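Local coordinates for peptidoglycan-recognition protein LB (Drosophila melanogaster, PDB 7NSZ) that hydrolyses the bond between N-acetylmuramoyl groups and L-amino acids in bacterial peptidoglycan as a zinc amidase of innate immunity, at residues V41-S46 with E161-R166; H45-A50 with D118-L123; H102-N107 with L152-V157. The protein carries 1 engineered substitution. All coordinates share one frame; numbering follows the deposited sequence.

Overall arrangement
From the N terminus, strand 38-45 runs to the zinc site and continues into the loop that leads to helix 55-72. Interaction 1 closes the widest loop, tying the end of this strand to the turn before helix 165-171. Interaction 2 starts from the same stretch, sharing His45 and Ser46 with it, and joins the loop to the one after strand 110-115. Interaction 3, between loop 102-107 and the end of strand 149-153, is nested inside the loop closed by interaction 1 and crosses interaction 2 along the chain. Interactions 1 and 3 meet at the zinc ion, whereas the centres of interactions 2 and 3 lie about 17 Å apart.

Interaction 1. Residues V41-S46 with E161-R166; sequences VIIHHS and ECPGGR. With ZN (zinc ion), chain B.
His44 and Pro163 bring the two backbones together, their CA atoms 4.4 Å apart, where the end of strand 38-45 meets the turn that leads into helix 165-171. The peptide bond before Pro163 is cis, and Gly164, whose N bonds back to Glu161 O, occupies the N-cap position of the helix. Cys162 carries the contact. Its SG, anti to the backbone N (chi1 -179°), binds the zinc ion at 2.3 Å and also accepts a hydrogen bond of 3.4 Å from His45 N. Two partners, the metal and a backbone amide, thus hold the sulfur. His44 ND1 binds the same zinc at 2.1 Å, and SG lies at the edge of the His44 ring. The far nitrogen, NE2, is hydrogen-bonded to His102, a second-shell residue that helps fix the ring's rotation. One face of the His45 ring is covered by Pro163 O, 3.3 Å above the plane and offset toward the rim, and by Gly164 N over the centre. Pro163 CB packs on the strand backbone, 3.6 Å from His44 C. With His154 as third protein ligand, this is the His-His-Cys zinc site of amidase-type peptidoglycan-recognition proteins.

Interaction 2. Residues H45-A50 with D118-L123; sequences HSYMPA and DWRTEL
Tyr47 sets CD1 and CE1 of its ring against the carboxylate of Asp118, with CD1 3.7 Å from Asp118 CG. The two side chains run side by side and point the same way, their planes 68° apart, and Asp118 OD1 lies in the plane of the tyrosine ring at its edge. Arg120 holds that carboxylate in a side-on, two-nitrogen salt bridge: a bend at chi3 puts NE where it donates to OD1, and NH2 reaches Asp118 OD2 at 2.7 Å. Both bonds use syn lone pairs and lie almost in the guanidinium plane, which keeps the two flat groups nearly coplanar. Arg120 N adds a weak bond to OD1. Tyr47 CE1 sits over one face of the guanidinium, 3.9 Å from NH2, with ring and guanidinium steeply inclined at 83°. Deeper in, Trp119 N donates to His45 ND1 over 3.0 Å. The bond is practically straight (178°) and lies in the imidazole plane, so it fixes how the ring is turned and identifies ND1 as an acceptor. His45 CB also touches Trp119 CD1 at 3.6 Å. The contact joins the loop between strand 38-45 and helix 55-72 to the loop between strand 110-115 and helix 126-142; Pro49 packs against helix 55-72, while Trp119 rests on Leu167 of helix 165-171.

Interaction 3. Residues H102-N107 with L152-V157; sequences HAPKYN and LGHRQV. With ZN (zinc ion), chain B.
The zinc site of the amidase fold is flanked here by loop 102-107, which packs against the end of strand 149-153 and the turn that follows it. His154, in that turn, binds the zinc through ND1 at 2.1 Å, beside the other protein ligands His44 and Cys162. His102 O sits 3.4 Å above one face of the His154 ring, offset toward the rim. Farther from the metal, Tyr106 meets Val157, with CE1 3.5 Å from CG1 and the two side chains crossing obliquely. On its other flank, CE2 lies 4.0 Å from Leu152 CD1. An alanine in place of Tyr106 would probably open a gap beside Val157 CG1 and Leu152 CD1, leaving both methyls without the Tyr106 ring they pack against. Val157 CG2 adds a looser contact with Ala103 CB. A water bridges the segments, donating to both Pro104 O and Val157 O. Within the loop, Asn107 OD1 accepts from two backbone amides, His102 N and Ala103 N, each at 2.9 Å and arriving from opposite faces of the carboxamide plane.

Interaction 1. Residues V41-S46 with E161-R166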
ATOM      1  N   VAL A  41       8.906  -1.785  -2.729  1.00  8.57           N
ATOM      2  CA  VAL A  41       7.432  -1.857  -2.615  1.00  8.90           C
ATOM      3  C   VAL A  41       7.154  -2.587  -1.317  1.00  9.58           C
ATOM      4  O   VAL A  41       7.654  -3.719  -1.142  1.00 10.36           O
ATOM      5  CB  VAL A  41       6.777  -2.547  -3.811  1.00  9.51           C
ATOM      6  CG1 VAL A  41       5.291  -2.707  -3.607  1.00 10.09           C
ATOM      7  CG2 VAL A  41       7.087  -1.853  -5.110  1.00 10.79           C
ATOM      8  N   ILE A  42       6.392  -1.960  -0.430  1.00  9.34           N
ATOM      9  CA  ILE A  42       6.042  -2.576   0.879  1.00  9.84           C
ATOM     10  C   ILE A  42       4.559  -2.845   0.882  1.00  9.29           C
ATOM     11  O   ILE A  42       3.730  -1.936   0.681  1.00  8.39           O
ATOM     12  CB  ILE A  42       6.392  -1.700   2.078  1.00 10.49           C
ATOM     13  CG1 ILE A  42       7.750  -1.040   1.960  1.00 12.46           C
ATOM     14  CG2 ILE A  42       6.207  -2.436   3.380  1.00  9.71           C
ATOM     15  CD1 ILE A  42       8.873  -1.964   1.886  1.00 14.81           C
ATOM     16  N   ILE A  43       4.189  -4.077   1.164  1.00  8.13           N
ATOM     17  CA  ILE A  43       2.782  -4.513   1.232  1.00  8.64           C
ATOM     18  C   ILE A  43       2.273  -4.526   2.655  1.00  8.49           C
ATOM     19  O   ILE A  43       2.976  -5.004   3.570  1.00  9.20           O
ATOM     20  CB  ILE A  43       2.595  -5.910   0.588  1.00  9.18           C
ATOM     21  CG1 ILE A  43       3.123  -5.952  -0.840  1.00  9.41           C
ATOM     22  CG2 ILE A  43       1.173  -6.364   0.682  1.00 10.29           C
ATOM     23  CD1 ILE A  43       2.485  -4.972  -1.789  1.00  9.98           C
ATOM     24  N   HIS A  44       1.076  -4.022   2.835  1.00  8.09           N
ATOM     25  CA  HIS A  44       0.329  -3.929   4.104  1.00  8.16           C
ATOM     26  C   HIS A  44      -1.048  -4.519   3.959  1.00  8.18           C
ATOM     27  O   HIS A  44      -1.606  -4.568   2.828  1.00  8.27           O
ATOM     28  CB  HIS A  44       0.208  -2.439   4.552  1.00  7.70           C
ATOM     29  CG  HIS A  44       1.498  -1.721   4.611  1.00  7.39           C
ATOM     30  ND1 HIS A  44       2.162  -1.619   5.832  1.00  7.05           N
ATOM     31  CD2 HIS A  44       2.224  -1.005   3.748  1.00  8.81           C
ATOM     32  CE1 HIS A  44       3.223  -0.901   5.695  1.00  7.91           C
ATOM     33  NE2 HIS A  44       3.335  -0.493   4.412  1.00  8.19           N
ATOM     34  N   HIS A  45      -1.668  -4.864   5.101  1.00  9.15           N
ATOM     35  CA  HIS A  45      -3.121  -4.970   5.216  1.00  9.59           C
ATOM     36  C   HIS A  45      -3.602  -3.849   6.130  1.00  9.74           C
ATOM     37  O   HIS A  45      -2.803  -3.240   6.862  1.00  9.77           O
ATOM     38  CB  HIS A  45      -3.669  -6.348   5.645  1.00 10.44           C
ATOM     39  CG  HIS A  45      -3.470  -6.669   7.086  1.00 10.34           C
ATOM     40  ND1 HIS A  45      -4.140  -7.755   7.612  1.00 13.19           N
ATOM     41  CD2 HIS A  45      -2.687  -6.176   8.048  1.00 10.20           C
ATOM     42  CE1 HIS A  45      -3.778  -7.865   8.870  1.00 12.06           C
ATOM     43  NE2 HIS A  45      -2.878  -6.989   9.153  1.00 12.19           N
ATOM     44  N   SER A  46      -4.888  -3.562   6.080  1.00 11.03           N
ATOM     45  CA  SER A  46      -5.406  -2.485   6.946  1.00 10.86           C
ATOM     46  C   SER A  46      -5.789  -3.026   8.324  1.00 13.45           C
ATOM     47  O   SER A  46      -5.727  -2.246   9.298  1.00 13.08           O
ATOM     48  CB  SER A  46      -6.589  -1.746   6.334  1.00 11.73           C
ATOM     49  OG  SER A  46      -7.687  -2.609   6.076  1.00 11.75           O
ATOM     50  N   GLU A 161       2.700  -7.948  12.655  1.00 16.49           N
ATOM     51  CA  GLU A 161       2.050  -9.061  11.924  1.00 16.85           C
ATOM     52  C   GLU A 161       1.696  -8.675  10.472  1.00 15.18           C
ATOM     53  O   GLU A 161       1.590  -9.551   9.620  1.00 15.39           O
ATOM     54  CB  GLU A 161       0.784  -9.375  12.695  1.00 21.72           C
ATOM     55  CG  GLU A 161      -0.033 -10.528  12.193  1.00 26.08           C
ATOM     56  CD  GLU A 161      -0.918 -11.114  13.286  1.00 28.79           C
ATOM     57  OE1 GLU A 161      -1.488 -12.197  13.077  1.00 30.19           O
ATOM     58  OE2 GLU A 161      -1.058 -10.470  14.348  1.00 36.91           O
ATOM     59  N   CYS A 162       1.483  -7.380  10.251  1.00 13.68           N
ATOM     60  CA  CYS A 162       1.146  -6.845   8.900  1.00 11.30           C
ATOM     61  C   CYS A 162       2.121  -7.413   7.869  1.00 10.23           C
ATOM     62  O   CYS A 162       3.341  -7.365   8.042  1.00 11.74           O
ATOM     63  CB  CYS A 162       1.196  -5.330   8.960  1.00  9.93           C
ATOM     64  SG  CYS A 162       0.778  -4.597   7.377  1.00  9.85           S
ATOM     65  N   PRO A 163       1.662  -7.888   6.678  1.00 11.18           N
ATOM     66  CA  PRO A 163       0.294  -7.797   6.141  1.00 11.00           C
ATOM     67  C   PRO A 163      -0.659  -8.973   6.385  1.00 11.64           C
ATOM     68  O   PRO A 163      -1.577  -9.176   5.661  1.00 11.21           O
ATOM     69  CB  PRO A 163       0.578  -7.673   4.624  1.00 10.98           C
ATOM     70  CG  PRO A 163       1.781  -8.617   4.420  1.00 10.86           C
ATOM     71  CD  PRO A 163       2.629  -8.302   5.638  1.00 10.68           C
ATOM     72  N   GLY A 164      -0.422  -9.680   7.503  1.00 12.61           N
ATOM     73  CA  GLY A 164      -1.157 -10.919   7.827  1.00 12.83           C
ATOM     74  C   GLY A 164      -0.409 -12.105   7.273  1.00 15.07           C
ATOM     75  O   GLY A 164       0.143 -12.037   6.210  1.00 13.81           O
ATOM     76  N   GLY A 165      -0.402 -13.218   8.007  1.00 14.61           N
ATOM     77  CA  GLY A 165       0.330 -14.407   7.575  1.00 14.08           C
ATOM     78  C   GLY A 165      -0.118 -14.914   6.222  1.00 14.09           C
ATOM     79  O   GLY A 165       0.750 -15.289   5.462  1.00 15.14           O
ATOM     80  N   ARG A 166      -1.403 -14.976   5.938  1.00 14.08           N
ATOM     81  CA  ARG A 166      -1.857 -15.535   4.649  1.00 15.52           C
ATOM     82  C   ARG A 166      -1.405 -14.634   3.487  1.00 13.95           C
ATOM     83  O   ARG A 166      -0.908 -15.168   2.454  1.00 13.75           O
ATOM     84  CB  ARG A 166      -3.368 -15.754   4.640  1.00 14.36           C
ATOM     85  CG  ARG A 166      -3.890 -16.505   3.418  1.00 14.99           C
ATOM     86  CD  ARG A 166      -3.336 -17.912   3.280  1.00 14.91           C
ATOM     87  NE  ARG A 166      -3.580 -18.517   1.992  1.00 16.86           N
ATOM     88  CZ  ARG A 166      -2.763 -18.411   0.942  1.00 17.72           C
ATOM     89  NH1 ARG A 166      -1.701 -17.617   1.034  1.00 16.19           N
ATOM     90  NH2 ARG A 166      -3.024 -19.064  -0.197  1.00 17.91           N
TER
HETATM   91 ZN    ZN B 301       1.608  -2.494   7.626  1.00  9.38          ZN

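Interaction 2. Residues H45-A50 with D118-L123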
ATOM      1  N   HIS A  45      -1.668  -4.864   5.101  1.00  9.15           N
ATOM      2  CA  HIS A  45      -3.121  -4.970   5.216  1.00  9.59           C
ATOM      3  C   HIS A  45      -3.602  -3.849   6.130  1.00  9.74           C
ATOM      4  O   HIS A  45      -2.803  -3.240   6.862  1.00  9.77           O
ATOM      5  CB  HIS A  45      -3.669  -6.348   5.645  1.00 10.44           C
ATOM      6  CG  HIS A  45      -3.470  -6.669   7.086  1.00 10.34           C
ATOM      7  ND1 HIS A  45      -4.140  -7.755   7.612  1.00 13.19           N
ATOM      8  CD2 HIS A  45      -2.687  -6.176   8.048  1.00 10.20           C
ATOM      9  CE1 HIS A  45      -3.778  -7.865   8.870  1.00 12.06           C
ATOM     10  NE2 HIS A  45      -2.878  -6.989   9.153  1.00 12.19           N
ATOM     11  N   SER A  46      -4.888  -3.562   6.080  1.00 11.03           N
ATOM     12  CA  SER A  46      -5.406  -2.485   6.946  1.00 10.86           C
ATOM     13  C   SER A  46      -5.789  -3.026   8.324  1.00 13.45           C
ATOM     14  O   SER A  46      -5.727  -2.246   9.298  1.00 13.08           O
ATOM     15  CB  SER A  46      -6.589  -1.746   6.334  1.00 11.73           C
ATOM     16  OG  SER A  46      -7.687  -2.609   6.076  1.00 11.75           O
ATOM     17  N   TYR A  47      -6.205  -4.283   8.388  1.00 12.17           N
ATOM     18  CA  TYR A  47      -6.800  -4.991   9.575  1.00 13.83           C
ATOM     19  C   TYR A  47      -8.209  -4.462   9.876  1.00 15.40           C
ATOM     20  O   TYR A  47      -9.162  -5.225   9.790  1.00 16.85           O
ATOM     21  CB  TYR A  47      -5.850  -4.972  10.777  1.00 16.10           C
ATOM     22  CG  TYR A  47      -6.463  -5.615  11.987  1.00 18.82           C
ATOM     23  CD1 TYR A  47      -6.772  -6.968  11.991  1.00 23.18           C
ATOM     24  CD2 TYR A  47      -6.942  -4.826  13.018  1.00 22.45           C
ATOM     25  CE1 TYR A  47      -7.460  -7.533  13.053  1.00 26.71           C
ATOM     26  CE2 TYR A  47      -7.622  -5.379  14.097  1.00 26.91           C
ATOM     27  CZ  TYR A  47      -7.901  -6.734  14.092  1.00 27.06           C
ATOM     28  OH  TYR A  47      -8.546  -7.299  15.160  1.00 32.16           O
ATOM     29  N   MET A  48      -8.294  -3.186  10.215  1.00 16.05           N
ATOM     30  CA  MET A  48      -9.558  -2.429  10.320  0.50 16.73           C
ATOM     31  C   MET A  48      -9.301  -1.115   9.606  1.00 15.77           C
ATOM     32  O   MET A  48      -8.335  -0.427   9.932  1.00 16.27           O
ATOM     33  CB  MET A  48      -9.944  -2.169  11.786  0.50 19.05           C
ATOM     34  CG  MET A  48     -10.159  -3.455  12.588  0.50 20.75           C
ATOM     35  SD  MET A  48     -10.577  -3.161  14.348  0.50 28.53           S
ATOM     36  CE  MET A  48     -12.322  -2.785  14.199  0.50 29.11           C
ATOM     37  N   PRO A  49     -10.089  -0.745   8.579  1.00 14.84           N
ATOM     38  CA  PRO A  49     -11.306  -1.430   8.149  1.00 15.62           C
ATOM     39  C   PRO A  49     -11.148  -2.843   7.588  1.00 14.77           C
ATOM     40  O   PRO A  49     -10.083  -3.248   7.129  1.00 14.03           O
ATOM     41  CB  PRO A  49     -11.799  -0.606   6.957  1.00 16.45           C
ATOM     42  CG  PRO A  49     -11.080   0.692   7.024  1.00 19.78           C
ATOM     43  CD  PRO A  49      -9.826   0.479   7.827  1.00 16.45           C
ATOM     44  N   ALA A  50     -12.227  -3.590   7.659  1.00 15.57           N
ATOM     45  CA  ALA A  50     -12.325  -4.931   7.078  1.00 13.97           C
ATOM     46  C   ALA A  50     -12.468  -4.883   5.548  1.00 13.94           C
ATOM     47  O   ALA A  50     -12.615  -3.791   4.958  1.00 15.31           O
ATOM     48  CB  ALA A  50     -13.525  -5.629   7.678  1.00 15.18           C
ATOM     49  N   ASP A 118      -8.532  -7.597   6.668  1.00 12.39           N
ATOM     50  CA  ASP A 118      -7.744  -8.423   7.595  1.00 13.94           C
ATOM     51  C   ASP A 118      -7.327  -9.685   6.839  1.00 13.82           C
ATOM     52  O   ASP A 118      -8.218 -10.508   6.584  1.00 14.72           O
ATOM     53  CB  ASP A 118      -8.560  -8.747   8.854  1.00 16.18           C
ATOM     54  CG  ASP A 118      -7.891  -9.753   9.791  1.00 17.55           C
ATOM     55  OD1 ASP A 118      -6.680  -9.995   9.684  1.00 17.17           O
ATOM     56  OD2 ASP A 118      -8.609 -10.226  10.725  1.00 21.17           O
ATOM     57  N   TRP A 119      -6.051  -9.832   6.530  1.00 13.03           N
ATOM     58  CA  TRP A 119      -5.539 -10.949   5.685  1.00 13.52           C
ATOM     59  C   TRP A 119      -4.557 -11.846   6.464  1.00 14.75           C
ATOM     60  O   TRP A 119      -3.626 -12.425   5.934  1.00 13.56           O
ATOM     61  CB  TRP A 119      -4.980 -10.369   4.393  1.00 12.67           C
ATOM     62  CG  TRP A 119      -5.978  -9.515   3.649  1.00 12.36           C
ATOM     63  CD1 TRP A 119      -5.865  -8.171   3.377  1.00 11.77           C
ATOM     64  CD2 TRP A 119      -7.294  -9.879   3.209  1.00 12.10           C
ATOM     65  NE1 TRP A 119      -6.962  -7.719   2.728  1.00 11.13           N
ATOM     66  CE2 TRP A 119      -7.885  -8.730   2.629  1.00 11.96           C
ATOM     67  CE3 TRP A 119      -8.020 -11.078   3.204  1.00 14.18           C
ATOM     68  CZ2 TRP A 119      -9.140  -8.723   2.071  1.00 12.61           C
ATOM     69  CZ3 TRP A 119      -9.281 -11.079   2.679  1.00 15.09           C
ATOM     70  CH2 TRP A 119      -9.830  -9.938   2.097  1.00 12.69           C
ATOM     71  N   ARG A 120      -4.839 -11.943   7.759  1.00 16.40           N
ATOM     72  CA  ARG A 120      -4.109 -12.901   8.640  1.00 16.78           C
ATOM     73  C   ARG A 120      -4.318 -14.348   8.198  1.00 17.47           C
ATOM     74  O   ARG A 120      -3.318 -15.034   8.130  1.00 18.17           O
ATOM     75  CB  ARG A 120      -4.538 -12.678  10.088  1.00 18.52           C
ATOM     76  CG  ARG A 120      -3.882 -11.439  10.675  1.00 19.92           C
ATOM     77  CD  ARG A 120      -4.341 -11.239  12.107  1.00 22.17           C
ATOM     78  NE  ARG A 120      -5.783 -11.094  12.144  1.00 24.72           N
ATOM     79  CZ  ARG A 120      -6.586 -11.524  13.116  1.00 28.88           C
ATOM     80  NH1 ARG A 120      -6.087 -12.085  14.204  1.00 28.11           N
ATOM     81  NH2 ARG A 120      -7.893 -11.371  13.007  1.00 28.27           N
ATOM     82  N   THR A 121      -5.536 -14.750   7.891  1.00 17.16           N
ATOM     83  CA  THR A 121      -5.820 -16.190   7.572  1.00 18.87           C
ATOM     84  C   THR A 121      -6.489 -16.335   6.223  1.00 17.46           C
ATOM     85  O   THR A 121      -6.238 -17.337   5.562  1.00 20.86           O
ATOM     86  CB  THR A 121      -6.638 -16.862   8.684  1.00 21.86           C
ATOM     87  OG1 THR A 121      -7.847 -16.123   8.796  1.00 22.97           O
ATOM     88  CG2 THR A 121      -5.866 -16.917   9.980  1.00 24.52           C
ATOM     89  N   GLU A 122      -7.328 -15.384   5.807  1.00 16.37           N
ATOM     90  CA  GLU A 122      -7.964 -15.429   4.480  1.00 15.59           C
ATOM     91  C   GLU A 122      -7.047 -14.820   3.415  1.00 15.36           C
ATOM     92  O   GLU A 122      -6.303 -13.845   3.714  1.00 16.00           O
ATOM     93  CB  GLU A 122      -9.249 -14.625   4.482  1.00 18.16           C
ATOM     94  CG  GLU A 122     -10.441 -15.357   4.992  1.00 23.83           C
ATOM     95  CD  GLU A 122     -10.587 -16.729   4.367  1.00 24.58           C
ATOM     96  OE1 GLU A 122     -10.372 -17.694   5.122  1.00 34.65           O
ATOM     97  OE2 GLU A 122     -10.846 -16.820   3.145  1.00 21.80           O
ATOM     98  N   LEU A 123      -7.097 -15.390   2.236  1.00 16.17           N
ATOM     99  CA  LEU A 123      -6.402 -14.865   1.033  1.00 14.55           C
ATOM    100  C   LEU A 123      -7.284 -13.773   0.441  1.00 15.03           C
ATOM    101  O   LEU A 123      -8.462 -13.997   0.194  1.00 15.03           O
ATOM    102  CB  LEU A 123      -6.171 -15.988   0.016  1.00 15.37           C
ATOM    103  CG  LEU A 123      -5.387 -15.578  -1.213  1.00 15.62           C
ATOM    104  CD1 LEU A 123      -3.960 -15.248  -0.802  1.00 16.43           C
ATOM    105  CD2 LEU A 123      -5.423 -16.680  -2.251  1.00 16.11           C
TER

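Interaction 3. Residues H102-N107 with L152-V157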
ATOM      1  N   HIS A 102       4.243   4.727   6.575  1.00  9.35           N
ATOM      2  CA  HIS A 102       3.800   3.318   6.646  1.00  9.89           C
ATOM      3  C   HIS A 102       4.927   2.366   7.046  1.00  9.53           C
ATOM      4  O   HIS A 102       4.582   1.280   7.463  1.00 10.03           O
ATOM      5  CB  HIS A 102       3.111   2.895   5.333  1.00  9.40           C
ATOM      6  CG  HIS A 102       4.019   2.906   4.154  1.00  8.61           C
ATOM      7  ND1 HIS A 102       4.831   1.842   3.786  1.00  8.93           N
ATOM      8  CD2 HIS A 102       4.341   3.919   3.314  1.00  8.30           C
ATOM      9  CE1 HIS A 102       5.609   2.245   2.796  1.00  9.62           C
ATOM     10  NE2 HIS A 102       5.363   3.554   2.504  1.00  9.28           N
ATOM     11  N   ALA A 103       6.171   2.680   6.791  1.00  9.84           N
ATOM     12  CA  ALA A 103       7.255   1.702   7.017  1.00 10.23           C
ATOM     13  C   ALA A 103       8.504   2.467   7.419  1.00  9.76           C
ATOM     14  O   ALA A 103       9.198   2.986   6.587  1.00 10.83           O
ATOM     15  CB  ALA A 103       7.493   0.903   5.766  1.00 10.67           C
ATOM     16  N   PRO A 104       8.781   2.531   8.745  1.00 12.28           N
ATOM     17  CA  PRO A 104      10.004   3.214   9.215  1.00 12.27           C
ATOM     18  C   PRO A 104      11.264   2.765   8.467  1.00 10.59           C
ATOM     19  O   PRO A 104      11.436   1.570   8.254  1.00 12.00           O
ATOM     20  CB  PRO A 104      10.036   2.826  10.705  1.00 13.21           C
ATOM     21  CG  PRO A 104       8.587   2.590  11.082  1.00 12.92           C
ATOM     22  CD  PRO A 104       7.949   1.991   9.819  1.00 12.36           C
ATOM     23  N   LYS A 105      12.079   3.722   8.069  1.00 12.32           N
ATOM     24  CA  LYS A 105      13.353   3.554   7.344  1.00 14.96           C
ATOM     25  C   LYS A 105      13.096   3.335   5.854  1.00 15.43           C
ATOM     26  O   LYS A 105      14.079   3.402   5.089  1.00 14.79           O
ATOM     27  CB  LYS A 105      14.188   2.358   7.840  1.00 17.26           C
ATOM     28  CG  LYS A 105      14.432   2.236   9.324  1.00 19.85           C
ATOM     29  CD  LYS A 105      15.320   3.311   9.765  1.00 23.45           C
ATOM     30  CE  LYS A 105      15.815   3.121  11.183  1.00 24.18           C
ATOM     31  NZ  LYS A 105      16.836   4.128  11.512  1.00 29.59           N
ATOM     32  N   TYR A 106      11.833   3.192   5.413  1.00 12.00           N
ATOM     33  CA  TYR A 106      11.524   3.016   3.974  1.00 12.12           C
ATOM     34  C   TYR A 106      10.589   4.076   3.428  1.00 11.54           C
ATOM     35  O   TYR A 106      10.209   4.004   2.259  1.00 11.42           O
ATOM     36  CB  TYR A 106      10.903   1.641   3.753  1.00 11.90           C
ATOM     37  CG  TYR A 106      11.909   0.530   3.927  1.00 11.80           C
ATOM     38  CD1 TYR A 106      12.280   0.057   5.176  1.00 13.55           C
ATOM     39  CD2 TYR A 106      12.516  -0.029   2.825  1.00 13.49           C
ATOM     40  CE1 TYR A 106      13.208  -0.961   5.320  1.00 14.47           C
ATOM     41  CE2 TYR A 106      13.483  -1.006   2.935  1.00 14.76           C
ATOM     42  CZ  TYR A 106      13.808  -1.484   4.188  1.00 14.33           C
ATOM     43  OH  TYR A 106      14.714  -2.499   4.310  1.00 17.48           O
ATOM     44  N   ASN A 107      10.145   5.024   4.260  1.00 11.42           N
ATOM     45  CA  ASN A 107       9.066   5.946   3.829  1.00 11.22           C
ATOM     46  C   ASN A 107       9.493   6.841   2.681  1.00 11.46           C
ATOM     47  O   ASN A 107       8.651   7.210   1.844  1.00 11.23           O
ATOM     48  CB  ASN A 107       8.586   6.774   5.014  1.00 10.51           C
ATOM     49  CG  ASN A 107       7.727   5.953   5.939  1.00 11.15           C
ATOM     50  OD1 ASN A 107       6.850   5.196   5.506  1.00 11.30           O
ATOM     51  ND2 ASN A 107       7.943   6.118   7.232  1.00 11.89           N
ATOM     52  N   LEU A 152       8.612  -6.332  -0.289  1.00  9.04           N
ATOM     53  CA  LEU A 152       8.654  -6.745   1.138  1.00  9.03           C
ATOM     54  C   LEU A 152       7.277  -6.629   1.761  1.00  9.11           C
ATOM     55  O   LEU A 152       6.442  -5.881   1.263  1.00 10.53           O
ATOM     56  CB  LEU A 152       9.591  -5.818   1.919  1.00 10.51           C
ATOM     57  CG  LEU A 152      11.021  -5.718   1.462  1.00 11.43           C
ATOM     58  CD1 LEU A 152      11.709  -4.541   2.176  1.00 12.03           C
ATOM     59  CD2 LEU A 152      11.784  -7.020   1.714  1.00 13.00           C
ATOM     60  N   GLY A 153       6.991  -7.392   2.783  1.00  9.50           N
ATOM     61  CA  GLY A 153       5.887  -7.108   3.683  1.00  9.27           C
ATOM     62  C   GLY A 153       6.376  -6.254   4.833  1.00  9.38           C
ATOM     63  O   GLY A 153       7.552  -6.277   5.208  1.00 10.00           O
ATOM     64  N   HIS A 154       5.468  -5.500   5.406  1.00  9.12           N
ATOM     65  CA  HIS A 154       5.776  -4.657   6.580  1.00  9.63           C
ATOM     66  C   HIS A 154       6.491  -5.422   7.692  1.00 10.03           C
ATOM     67  O   HIS A 154       7.445  -4.882   8.234  1.00 10.98           O
ATOM     68  CB  HIS A 154       4.478  -4.040   7.038  1.00 10.11           C
ATOM     69  CG  HIS A 154       4.564  -2.943   8.047  1.00  9.54           C
ATOM     70  ND1 HIS A 154       3.451  -2.342   8.548  1.00  9.22           N
ATOM     71  CD2 HIS A 154       5.586  -2.436   8.761  1.00 10.22           C
ATOM     72  CE1 HIS A 154       3.798  -1.475   9.478  1.00 10.81           C
ATOM     73  NE2 HIS A 154       5.086  -1.468   9.601  1.00 10.72           N
ATOM     74  N   ARG A 155       6.075  -6.661   7.934  1.00  9.86           N
ATOM     75  CA  ARG A 155       6.642  -7.479   9.042  1.00  9.79           C
ATOM     76  C   ARG A 155       8.136  -7.694   8.810  1.00 11.57           C
ATOM     77  O   ARG A 155       8.785  -8.105   9.797  1.00 12.84           O
ATOM     78  CB  ARG A 155       5.895  -8.801   9.133  1.00 12.29           C
ATOM     79  CG  ARG A 155       5.970  -9.657   7.890  1.00 13.81           C
ATOM     80  CD  ARG A 155       5.590 -11.121   8.120  1.00 15.99           C
ATOM     81  NE  ARG A 155       4.220 -11.198   8.585  1.00 16.53           N
ATOM     82  CZ  ARG A 155       3.628 -12.316   9.006  1.00 17.56           C
ATOM     83  NH1 ARG A 155       4.284 -13.459   8.898  1.00 19.78           N
ATOM     84  NH2 ARG A 155       2.407 -12.309   9.472  1.00 15.73           N
ATOM     85  N   GLN A 156       8.717  -7.548   7.639  1.00 10.90           N
ATOM     86  CA  GLN A 156      10.155  -7.746   7.412  1.00 11.88           C
ATOM     87  C   GLN A 156      10.976  -6.566   7.891  1.00 13.77           C
ATOM     88  O   GLN A 156      12.208  -6.740   8.005  1.00 13.74           O
ATOM     89  CB  GLN A 156      10.380  -8.031   5.935  1.00 11.42           C
ATOM     90  CG  GLN A 156       9.773  -9.360   5.538  1.00 11.94           C
ATOM     91  CD  GLN A 156       9.917  -9.595   4.065  1.00 11.55           C
ATOM     92  OE1 GLN A 156       9.108  -9.154   3.232  1.00 11.39           O
ATOM     93  NE2 GLN A 156      10.963 -10.275   3.643  1.00 11.59           N
ATOM     94  N   VAL A 157      10.355  -5.422   8.206  1.00 13.14           N
ATOM     95  CA  VAL A 157      11.158  -4.219   8.575  1.00 13.21           C
ATOM     96  C   VAL A 157      10.757  -3.688   9.961  1.00 12.98           C
ATOM     97  O   VAL A 157      11.408  -2.712  10.367  1.00 13.15           O
ATOM     98  CB  VAL A 157      11.081  -3.165   7.448  1.00 13.29           C
ATOM     99  CG1 VAL A 157      11.424  -3.816   6.104  1.00 13.89           C
ATOM    100  CG2 VAL A 157       9.728  -2.485   7.327  1.00 13.31           C
TER
HETATM  101 ZN    ZN B 301       1.608  -2.494   7.626  1.00  9.38          ZN
HETATM  102  O   HOH W   1      12.589  -0.423   9.885  1.00 16.01           O